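PDB 2PT5: shikimate kinase from Aquifex aeolicus, which probably catalyses the transfer of phosphate from ATP to the 3-hydroxyl group of shikimate, a step on the way to chorismate. Local coordinates for residues 131-134 and 135-139; 101-104 and 105-109; 87-90 and 91-95. All coordinates share one frame; numbering follows the deposited sequence.

Interaction 1. Residues 131-134 and 135-139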
ATOM      1  N   GLU A 131      14.560   3.805  -3.116  1.00 26.86           N
ATOM      2  CA  GLU A 131      15.437   3.265  -2.075  1.00 27.59           C
ATOM      3  C   GLU A 131      14.971   3.687  -0.681  1.00 30.59           C
ATOM      4  O   GLU A 131      14.938   2.870   0.240  1.00 30.97           O
ATOM      5  CB  GLU A 131      16.881   3.753  -2.286  1.00 28.05           C
ATOM      6  CG  GLU A 131      17.465   3.369  -3.636  1.00 29.37           C
ATOM      7  CD  GLU A 131      18.855   3.945  -3.874  1.00 35.43           C
ATOM      8  OE1 GLU A 131      19.075   5.138  -3.583  1.00 37.86           O
ATOM      9  OE2 GLU A 131      19.726   3.208  -4.369  1.00 32.14           O
ATOM     10  N   GLU A 132      14.610   4.961  -0.518  1.00 28.45           N
ATOM     11  CA  GLU A 132      14.188   5.438   0.804  1.00 34.00           C
ATOM     12  C   GLU A 132      12.829   4.926   1.265  1.00 33.03           C
ATOM     13  O   GLU A 132      12.671   4.553   2.428  1.00 35.23           O
ATOM     14  CB  GLU A 132      14.210   6.975   0.863  1.00 34.82           C
ATOM     15  CG  GLU A 132      15.617   7.580   0.765  1.00 35.70           C
ATOM     16  CD  GLU A 132      16.585   6.967   1.763  1.00 35.09           C
ATOM     17  OE1 GLU A 132      16.223   6.842   2.955  1.00 39.94           O
ATOM     18  OE2 GLU A 132      17.710   6.607   1.358  1.00 41.32           O
ATOM     19  N   ARG A 133      11.844   4.909   0.375  1.00 28.99           N
ATOM     20  CA  ARG A 133      10.536   4.403   0.766  1.00 27.10           C
ATOM     21  C   ARG A 133      10.666   2.915   1.110  1.00 30.92           C
ATOM     22  O   ARG A 133      10.063   2.444   2.073  1.00 31.95           O
ATOM     23  CB  ARG A 133       9.494   4.606  -0.354  1.00 26.75           C
ATOM     24  CG  ARG A 133       9.048   6.064  -0.551  1.00 28.49           C
ATOM     25  CD  ARG A 133       7.828   6.186  -1.480  1.00 32.59           C
ATOM     26  NE  ARG A 133       7.186   7.497  -1.351  1.00 29.90           N
ATOM     27  CZ  ARG A 133       6.094   7.880  -2.012  1.00 30.38           C
ATOM     28  NH1 ARG A 133       5.496   7.064  -2.866  1.00 26.94           N
ATOM     29  NH2 ARG A 133       5.598   9.084  -1.821  1.00 31.78           N
ATOM     30  N   ARG A 134      11.469   2.181   0.337  1.00 26.84           N
ATOM     31  CA  ARG A 134      11.646   0.749   0.582  1.00 30.44           C
ATOM     32  C   ARG A 134      12.222   0.455   1.978  1.00 29.65           C
ATOM     33  O   ARG A 134      11.951  -0.594   2.567  1.00 30.64           O
ATOM     34  CB  ARG A 134      12.547   0.130  -0.500  1.00 32.59           C
ATOM     35  CG  ARG A 134      12.667  -1.383  -0.400  1.00 31.95           C
ATOM     36  CD  ARG A 134      13.158  -2.027  -1.704  1.00 35.67           C
ATOM     37  NE  ARG A 134      13.195  -3.483  -1.579  1.00 39.42           N
ATOM     38  CZ  ARG A 134      14.134  -4.168  -0.920  1.00 52.02           C
ATOM     39  NH1 ARG A 134      15.143  -3.535  -0.325  1.00 52.97           N
ATOM     40  NH2 ARG A 134      14.042  -5.489  -0.810  1.00 47.49           N
ATOM     41  N   LYS A 135      13.018   1.381   2.501  1.00 29.71           N
ATOM     42  CA  LYS A 135      13.613   1.225   3.828  1.00 29.82           C
ATOM     43  C   LYS A 135      12.501   1.266   4.877  1.00 29.90           C
ATOM     44  O   LYS A 135      12.560   0.575   5.898  1.00 30.01           O
ATOM     45  CB  LYS A 135      14.621   2.352   4.099  1.00 27.81           C
ATOM     46  CG  LYS A 135      15.941   2.197   3.355  1.00 34.78           C
ATOM     47  CD  LYS A 135      16.866   3.408   3.560  1.00 34.93           C
ATOM     48  CE  LYS A 135      18.131   3.274   2.717  1.00 32.04           C
ATOM     49  NZ  LYS A 135      18.919   4.547   2.614  1.00 36.98           N
ATOM     50  N   ILE A 136      11.489   2.084   4.621  1.00 27.71           N
ATOM     51  CA  ILE A 136      10.371   2.185   5.543  1.00 31.73           C
ATOM     52  C   ILE A 136       9.497   0.933   5.368  1.00 34.69           C
ATOM     53  O   ILE A 136       9.140   0.278   6.344  1.00 35.33           O
ATOM     54  CB  ILE A 136       9.534   3.451   5.268  1.00 34.54           C
ATOM     55  CG1 ILE A 136      10.432   4.699   5.327  1.00 33.83           C
ATOM     56  CG2 ILE A 136       8.400   3.550   6.279  1.00 30.95           C
ATOM     57  CD1 ILE A 136      11.171   4.882   6.649  1.00 31.07           C
ATOM     58  N   TYR A 137       9.172   0.592   4.125  1.00 35.20           N
ATOM     59  CA  TYR A 137       8.354  -0.593   3.870  1.00 35.14           C
ATOM     60  C   TYR A 137       8.922  -1.803   4.603  1.00 36.10           C
ATOM     61  O   TYR A 137       8.178  -2.582   5.206  1.00 36.50           O
ATOM     62  CB  TYR A 137       8.296  -0.921   2.373  1.00 28.21           C
ATOM     63  CG  TYR A 137       7.603   0.096   1.495  1.00 26.75           C
ATOM     64  CD1 TYR A 137       6.537   0.853   1.970  1.00 25.98           C
ATOM     65  CD2 TYR A 137       8.004   0.280   0.169  1.00 27.99           C
ATOM     66  CE1 TYR A 137       5.887   1.778   1.149  1.00 25.28           C
ATOM     67  CE2 TYR A 137       7.364   1.198  -0.661  1.00 28.93           C
ATOM     68  CZ  TYR A 137       6.306   1.943  -0.163  1.00 25.93           C
ATOM     69  OH  TYR A 137       5.696   2.883  -0.964  1.00 31.90           O
ATOM     70  N   SER A 138      10.248  -1.950   4.553  1.00 36.66           N
ATOM     71  CA  SER A 138      10.934  -3.080   5.186  1.00 37.04           C
ATOM     72  C   SER A 138      10.700  -3.202   6.682  1.00 35.62           C
ATOM     73  O   SER A 138      11.063  -4.208   7.278  1.00 34.53           O
ATOM     74  CB  SER A 138      12.450  -3.016   4.927  1.00 41.42           C
ATOM     75  OG  SER A 138      12.757  -3.177   3.549  1.00 38.79           O
ATOM     76  N   LYS A 139      10.105  -2.184   7.293  1.00 36.65           N
ATOM     77  CA  LYS A 139       9.842  -2.227   8.726  1.00 38.00           C
ATOM     78  C   LYS A 139       8.555  -2.999   9.023  1.00 39.37           C
ATOM     79  O   LYS A 139       8.136  -3.108  10.173  1.00 37.47           O
ATOM     80  CB  LYS A 139       9.749  -0.800   9.281  1.00 40.02           C
ATOM     81  CG  LYS A 139      11.057  -0.017   9.168  1.00 39.89           C
ATOM     82  CD  LYS A 139      10.916   1.404   9.687  1.00 42.96           C
ATOM     83  CE  LYS A 139      12.271   2.099   9.752  1.00 38.61           C
ATOM     84  NZ  LYS A 139      13.205   1.390  10.673  1.00 41.39           N
TER
HETATM   85  O   HOH W   1       5.589   4.589  -3.808  1.00 44.40           O

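Interaction 2. Residues 101-104 and 105-109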
ATOM      1  N   ILE A 101       8.897  -5.763  -4.291  1.00 30.18           N
ATOM      2  CA  ILE A 101       9.309  -5.983  -5.675  1.00 33.80           C
ATOM      3  C   ILE A 101      10.647  -5.258  -5.851  1.00 33.80           C
ATOM      4  O   ILE A 101      10.848  -4.165  -5.308  1.00 28.68           O
ATOM      5  CB  ILE A 101       8.310  -5.407  -6.711  1.00 36.06           C
ATOM      6  CG1 ILE A 101       7.994  -3.950  -6.381  1.00 37.29           C
ATOM      7  CG2 ILE A 101       7.054  -6.272  -6.766  1.00 36.17           C
ATOM      8  CD1 ILE A 101       7.124  -3.264  -7.425  1.00 41.71           C
ATOM      9  N   PRO A 102      11.584  -5.864  -6.597  1.00 30.62           N
ATOM     10  CA  PRO A 102      12.910  -5.288  -6.852  1.00 31.81           C
ATOM     11  C   PRO A 102      12.846  -4.055  -7.755  1.00 32.10           C
ATOM     12  O   PRO A 102      11.862  -3.851  -8.469  1.00 33.11           O
ATOM     13  CB  PRO A 102      13.669  -6.447  -7.493  1.00 33.35           C
ATOM     14  CG  PRO A 102      12.582  -7.187  -8.227  1.00 35.87           C
ATOM     15  CD  PRO A 102      11.456  -7.193  -7.222  1.00 31.69           C
ATOM     16  N   PHE A 103      13.897  -3.239  -7.728  1.00 28.31           N
ATOM     17  CA  PHE A 103      13.920  -2.013  -8.525  1.00 30.03           C
ATOM     18  C   PHE A 103      13.606  -2.223 -10.001  1.00 29.11           C
ATOM     19  O   PHE A 103      12.870  -1.437 -10.583  1.00 28.85           O
ATOM     20  CB  PHE A 103      15.277  -1.303  -8.386  1.00 30.51           C
ATOM     21  CG  PHE A 103      15.301   0.111  -8.945  1.00 33.47           C
ATOM     22  CD1 PHE A 103      14.377   1.067  -8.516  1.00 32.13           C
ATOM     23  CD2 PHE A 103      16.296   0.506  -9.844  1.00 32.09           C
ATOM     24  CE1 PHE A 103      14.443   2.399  -8.969  1.00 29.03           C
ATOM     25  CE2 PHE A 103      16.370   1.835 -10.302  1.00 29.87           C
ATOM     26  CZ  PHE A 103      15.442   2.780  -9.861  1.00 30.79           C
ATOM     27  N   GLU A 104      14.147  -3.277 -10.613  1.00 32.29           N
ATOM     28  CA  GLU A 104      13.894  -3.510 -12.034  1.00 31.16           C
ATOM     29  C   GLU A 104      12.409  -3.756 -12.332  1.00 34.14           C
ATOM     30  O   GLU A 104      11.911  -3.345 -13.380  1.00 36.16           O
ATOM     31  CB  GLU A 104      14.750  -4.677 -12.577  1.00 28.44           C
ATOM     32  CG  GLU A 104      14.385  -6.050 -12.031  1.00 28.25           C
ATOM     33  CD  GLU A 104      15.193  -6.440 -10.814  1.00 32.94           C
ATOM     34  OE1 GLU A 104      15.784  -5.545 -10.163  1.00 33.64           O
ATOM     35  OE2 GLU A 104      15.226  -7.646 -10.500  1.00 36.08           O
ATOM     36  N   VAL A 105      11.700  -4.414 -11.418  1.00 32.07           N
ATOM     37  CA  VAL A 105      10.274  -4.682 -11.613  1.00 31.02           C
ATOM     38  C   VAL A 105       9.488  -3.383 -11.454  1.00 32.50           C
ATOM     39  O   VAL A 105       8.579  -3.083 -12.229  1.00 31.43           O
ATOM     40  CB  VAL A 105       9.751  -5.710 -10.593  1.00 30.08           C
ATOM     41  CG1 VAL A 105       8.231  -5.791 -10.664  1.00 30.42           C
ATOM     42  CG2 VAL A 105      10.365  -7.081 -10.880  1.00 35.39           C
ATOM     43  N   PHE A 106       9.853  -2.628 -10.424  1.00 34.29           N
ATOM     44  CA  PHE A 106       9.250  -1.336 -10.109  1.00 30.37           C
ATOM     45  C   PHE A 106       9.318  -0.447 -11.341  1.00 32.00           C
ATOM     46  O   PHE A 106       8.328   0.154 -11.759  1.00 34.18           O
ATOM     47  CB  PHE A 106      10.044  -0.700  -8.960  1.00 29.89           C
ATOM     48  CG  PHE A 106       9.790   0.770  -8.762  1.00 33.19           C
ATOM     49  CD1 PHE A 106       8.637   1.219  -8.122  1.00 34.68           C
ATOM     50  CD2 PHE A 106      10.735   1.704  -9.170  1.00 37.16           C
ATOM     51  CE1 PHE A 106       8.434   2.577  -7.886  1.00 34.15           C
ATOM     52  CE2 PHE A 106      10.544   3.062  -8.939  1.00 35.57           C
ATOM     53  CZ  PHE A 106       9.389   3.500  -8.292  1.00 31.76           C
ATOM     54  N   LEU A 107      10.504  -0.391 -11.928  1.00 31.47           N
ATOM     55  CA  LEU A 107      10.765   0.429 -13.100  1.00 30.72           C
ATOM     56  C   LEU A 107       9.896   0.051 -14.292  1.00 35.45           C
ATOM     57  O   LEU A 107       9.400   0.917 -15.001  1.00 32.89           O
ATOM     58  CB  LEU A 107      12.237   0.300 -13.474  1.00 32.29           C
ATOM     59  CG  LEU A 107      13.125   1.541 -13.517  1.00 36.15           C
ATOM     60  CD1 LEU A 107      12.695   2.569 -12.496  1.00 34.99           C
ATOM     61  CD2 LEU A 107      14.562   1.096 -13.284  1.00 31.03           C
ATOM     62  N   GLU A 108       9.707  -1.246 -14.506  1.00 38.36           N
ATOM     63  CA  GLU A 108       8.912  -1.704 -15.633  1.00 43.79           C
ATOM     64  C   GLU A 108       7.395  -1.686 -15.410  1.00 41.16           C
ATOM     65  O   GLU A 108       6.638  -1.650 -16.375  1.00 43.99           O
ATOM     66  CB  GLU A 108       9.383  -3.104 -16.073  1.00 41.07           C
ATOM     67  CG  GLU A 108       9.336  -4.177 -15.002  1.00 50.72           C
ATOM     68  CD  GLU A 108      10.345  -5.302 -15.246  1.00 55.51           C
ATOM     69  OE1 GLU A 108      10.271  -6.336 -14.543  1.00 52.89           O
ATOM     70  OE2 GLU A 108      11.220  -5.150 -16.131  1.00 54.54           O
ATOM     71  N   ARG A 109       6.947  -1.680 -14.157  1.00 41.09           N
ATOM     72  CA  ARG A 109       5.504  -1.683 -13.880  1.00 41.40           C
ATOM     73  C   ARG A 109       4.914  -0.356 -13.402  1.00 41.74           C
ATOM     74  O   ARG A 109       3.783  -0.021 -13.745  1.00 44.15           O
ATOM     75  CB  ARG A 109       5.156  -2.750 -12.834  1.00 40.35           C
ATOM     76  CG  ARG A 109       5.447  -4.199 -13.217  1.00 34.66           C
ATOM     77  CD  ARG A 109       5.023  -5.137 -12.075  1.00 38.44           C
ATOM     78  NE  ARG A 109       5.447  -6.520 -12.294  1.00 45.08           N
ATOM     79  CZ  ARG A 109       5.138  -7.540 -11.494  1.00 44.43           C
ATOM     80  NH1 ARG A 109       4.393  -7.348 -10.410  1.00 48.03           N
ATOM     81  NH2 ARG A 109       5.588  -8.752 -11.770  1.00 49.93           N
TER

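Interaction 3. Residues 87-90 and 91-95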
ATOM      1  N   LEU A  87       2.574   4.096   9.666  1.00 37.65           N
ATOM      2  CA  LEU A  87       3.015   2.712   9.772  1.00 39.00           C
ATOM      3  C   LEU A  87       2.957   2.244  11.224  1.00 41.77           C
ATOM      4  O   LEU A  87       2.535   1.120  11.503  1.00 36.45           O
ATOM      5  CB  LEU A  87       4.432   2.555   9.204  1.00 36.69           C
ATOM      6  CG  LEU A  87       5.012   1.140   9.057  1.00 38.96           C
ATOM      7  CD1 LEU A  87       4.065   0.231   8.268  1.00 36.55           C
ATOM      8  CD2 LEU A  87       6.352   1.234   8.352  1.00 40.54           C
ATOM      9  N   ASN A  88       3.375   3.104  12.153  1.00 42.22           N
ATOM     10  CA  ASN A  88       3.338   2.738  13.565  1.00 41.32           C
ATOM     11  C   ASN A  88       1.895   2.619  14.030  1.00 39.80           C
ATOM     12  O   ASN A  88       1.574   1.781  14.872  1.00 40.74           O
ATOM     13  CB  ASN A  88       4.096   3.757  14.411  1.00 46.86           C
ATOM     14  CG  ASN A  88       5.591   3.541  14.357  1.00 52.33           C
ATOM     15  OD1 ASN A  88       6.073   2.428  14.579  1.00 56.92           O
ATOM     16  ND2 ASN A  88       6.337   4.600  14.064  1.00 52.38           N
ATOM     17  N   PHE A  89       1.021   3.451  13.471  1.00 39.99           N
ATOM     18  CA  PHE A  89      -0.396   3.373  13.808  1.00 37.25           C
ATOM     19  C   PHE A  89      -0.885   1.991  13.359  1.00 37.85           C
ATOM     20  O   PHE A  89      -1.548   1.278  14.110  1.00 40.13           O
ATOM     21  CB  PHE A  89      -1.189   4.453  13.070  1.00 40.11           C
ATOM     22  CG  PHE A  89      -2.685   4.316  13.215  1.00 44.97           C
ATOM     23  CD1 PHE A  89      -3.359   4.929  14.268  1.00 45.02           C
ATOM     24  CD2 PHE A  89      -3.417   3.561  12.304  1.00 43.90           C
ATOM     25  CE1 PHE A  89      -4.741   4.796  14.409  1.00 47.10           C
ATOM     26  CE2 PHE A  89      -4.804   3.420  12.437  1.00 49.03           C
ATOM     27  CZ  PHE A  89      -5.464   4.040  13.492  1.00 45.64           C
HETATM   28  N   MSE A  90      -0.540   1.608  12.133  1.00 37.60           N
HETATM   29  CA  MSE A  90      -0.966   0.320  11.592  1.00 35.83           C
HETATM   30  C   MSE A  90      -0.574  -0.868  12.465  1.00 39.60           C
HETATM   31  O   MSE A  90      -1.381  -1.767  12.681  1.00 39.58           O
HETATM   32  CB  MSE A  90      -0.412   0.133  10.179  1.00 35.90           C
HETATM   33  CG  MSE A  90      -1.167   0.931   9.114  1.00 37.06           C
HETATM   34 SE   MSE A  90      -0.369   0.714   7.371  1.00 48.09          SE
HETATM   35  CE  MSE A  90       0.140   2.561   7.008  1.00 32.34           C
ATOM     36  N   LYS A  91       0.661  -0.866  12.962  1.00 40.82           N
ATOM     37  CA  LYS A  91       1.144  -1.943  13.812  1.00 42.20           C
ATOM     38  C   LYS A  91       0.369  -2.039  15.128  1.00 44.43           C
ATOM     39  O   LYS A  91       0.240  -3.125  15.701  1.00 45.83           O
ATOM     40  CB  LYS A  91       2.634  -1.760  14.097  1.00 42.19           C
ATOM     41  CG  LYS A  91       3.507  -1.826  12.855  1.00 39.83           C
ATOM     42  CD  LYS A  91       4.984  -1.811  13.205  1.00 43.81           C
ATOM     43  CE  LYS A  91       5.846  -2.047  11.975  1.00 36.12           C
ATOM     44  NZ  LYS A  91       7.277  -2.175  12.336  1.00 42.49           N
ATOM     45  N   SER A  92      -0.152  -0.914  15.604  1.00 41.71           N
ATOM     46  CA  SER A  92      -0.907  -0.915  16.852  1.00 49.88           C
ATOM     47  C   SER A  92      -2.337  -1.401  16.647  1.00 49.74           C
ATOM     48  O   SER A  92      -3.100  -1.515  17.605  1.00 52.31           O
ATOM     49  CB  SER A  92      -0.941   0.486  17.467  1.00 48.35           C
ATOM     50  OG  SER A  92      -1.688   1.390  16.668  1.00 51.62           O
ATOM     51  N   ARG A  93      -2.696  -1.680  15.398  1.00 47.75           N
ATOM     52  CA  ARG A  93      -4.036  -2.149  15.080  1.00 43.54           C
ATOM     53  C   ARG A  93      -4.016  -3.555  14.477  1.00 43.57           C
ATOM     54  O   ARG A  93      -4.980  -4.307  14.617  1.00 42.88           O
ATOM     55  CB  ARG A  93      -4.721  -1.166  14.122  1.00 48.38           C
ATOM     56  CG  ARG A  93      -4.913   0.228  14.707  1.00 51.49           C
ATOM     57  CD  ARG A  93      -5.809   0.164  15.939  1.00 59.05           C
ATOM     58  NE  ARG A  93      -5.546   1.244  16.889  1.00 60.68           N
ATOM     59  CZ  ARG A  93      -6.264   2.358  16.986  1.00 56.32           C
ATOM     60  NH1 ARG A  93      -5.937   3.272  17.883  1.00 57.92           N
ATOM     61  NH2 ARG A  93      -7.315   2.553  16.202  1.00 57.89           N
ATOM     62  N   GLY A  94      -2.917  -3.916  13.818  1.00 39.60           N
ATOM     63  CA  GLY A  94      -2.840  -5.236  13.229  1.00 37.57           C
ATOM     64  C   GLY A  94      -1.503  -5.633  12.630  1.00 41.10           C
ATOM     65  O   GLY A  94      -0.441  -5.195  13.079  1.00 34.93           O
ATOM     66  N   THR A  95      -1.564  -6.480  11.606  1.00 37.46           N
ATOM     67  CA  THR A  95      -0.373  -6.971  10.928  1.00 35.19           C
ATOM     68  C   THR A  95      -0.131  -6.200   9.636  1.00 35.72           C
ATOM     69  O   THR A  95      -1.037  -6.048   8.806  1.00 31.97           O
ATOM     70  CB  THR A  95      -0.512  -8.472  10.599  1.00 38.01           C
ATOM     71  OG1 THR A  95      -0.771  -9.193  11.807  1.00 41.81           O
ATOM     72  CG2 THR A  95       0.763  -9.012   9.954  1.00 38.50           C
TER

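Interaction 1. Residues 131-134 and 135-139
Arg133 and Tyr137, one turn apart on helix 127-137 of this P-loop kinase, make the tight side of the contact. Tyr137 N gives a nearly straight hydrogen bond to Arg133 O, 2.9 Å away, and that oxygen also lies over one face of the tyrosine ring, 3.4 Å from Tyr137 CG. With Tyr137 CG anti to its own carbonyl carbon (chi1 -65°), the ring runs alongside the arginine chain, Arg133 CB coming to 4.0 Å from Tyr137 CE2. Phe8 and Phe98 also meet the buried ring. A water accepts from Arg133 NH1 at 2.6 Å, in the guanidinium plane, and donates weakly to Tyr137 OH, whose stronger partner is Gly78 O. Arg133 and Gly78 are predicted to bind substrate, so the tyrosine probably borders the shikimate site. The other side is looser and more exposed. There Lys135 lies beside Glu132, whose bent chain brings OE2 to 2.7 Å from Lys135 NZ in a salt bridge, while the bonds of Lys135 N to Glu131 O and Glu132 O are weak. Arg134 reaches Asp100 with its guanidinium, and its carbonyl O is gripped from opposite faces of its plane by Ser138 N and Ser138 OG, each at 2.9 Å.

Interaction 2. Residues 101-104 and 105-109
The chain enters helix 103-109 through Pro102 at the N-cap, whose carbonyl O takes a straight hydrogen bond from Phe106 N at 3.1 Å and a weak one from Val105 N; Leu107 N to Phe103 O, 2.9 Å, carries the pattern on. Pro102 CG and Val105 CG2 are 3.5 Å apart, tighter than usual for carbons. The other branch of the valine, CG1, lies 4.0 Å from CB of Ile101, the two side chains crossing at about a right angle. In Ile101, CG1 stands between the backbone N and the carbonyl carbon (chi1 51°), which brings CD1 over to the helix, 4.2 Å from Phe106 CB. Phe103 turns one ring face to Leu107, whose CD2 makes a CH-pi contact 4.0 Å from the ring centroid. Against Phe106 the same ring lies rim to rim, neither over the other's face, with planes 21° apart and centroids 5.9 Å apart. Phe130 meets both rings, edge-to-face with Phe103, and Phe8 also meets Phe106. Ile101 touches Cys10, a predicted ATP-binding residue that is disulfide-bonded to Cys110. The pairing of Ile101, just before the N-cap, with Phe106, four residues beyond it, is that of a hydrophobic staple, here at the start of the helix that follows strand 95-100 of the parallel sheet.

Interaction 3. Residues 87-90 and 91-95
Met90 O, near the C-terminal end of helix 84-91, is gripped by two backbone donors: Gly94 N at 2.9 Å, nearly in line with the carbonyl, and Arg93 N at 3.0 Å, well above the carbonyl plane. One oxygen thus receives both an i to i+4 and an i to i+3 bond where the chain turns toward strand 95-100. The carbonyl before it has a shorter bond, Ser92 OG to Phe89 O at 2.6 Å. The serine hydroxyl can turn back to it because OG stands between the backbone N and the carbonyl carbon (chi1 67°); Ser92 N adds a weak bond to the same oxygen. Regular helical bonding persists alongside, with Lys91 N on Leu87 O at 3.1 Å and Ser92 N on Asn88 O. Among the side chains, Phe89 and Arg93 carry the contact. The arginine, bent at chi2, lays CG over one face of the ring, a CH-pi approach 4.3 Å from the Phe89 centroid and offset toward the rim. Its guanidinium then comes near the end of the ring, Arg93 NH2 lying 3.6 Å from Phe89 CZ, but the two planes are 49° apart and do not stack in parallel. Lys91 runs extended past Leu87 and probably gives its NZ to Lys139 O. Met90, present as selenomethionine, is buried, its side chain touching Tyr4 and Ile6 of strand 2-6, Thr96 of strand 95-100 and Leu63 of helix 52-66. Phe89 touches Lys64 of that same helix, and beyond the turn Thr95 joins the parallel sheet through backbone hydrogen bonds with Arg2 and Tyr4, so residues 91-95 link helix 84-91 to strand 95-100 beside strand 2-6.

How the interactions relate
Along the chain the order is interaction 3, interaction 2, interaction 1. Interactions 3 and 2 stand at the two ends of strand 95-100 of the parallel sheet: one leads into it, the other leaves it for helix 103-109. Helix 127-137, home of interaction 1, is the next helix. Interactions 2 and 3 lie on opposite sides of the chain's centre, their own centres about 26 Å apart. The centre of interaction 1 is about 14 Å from that of interaction 2 and 16 Å from that of interaction 3. It touches only the latter, through the Lys91-Lys139 bond and packing on Leu87. Of the three, only interaction 1 holds a predicted substrate-binding residue; the others pack the strand's ends, interaction 2 beside predicted ATP-binding Cys10.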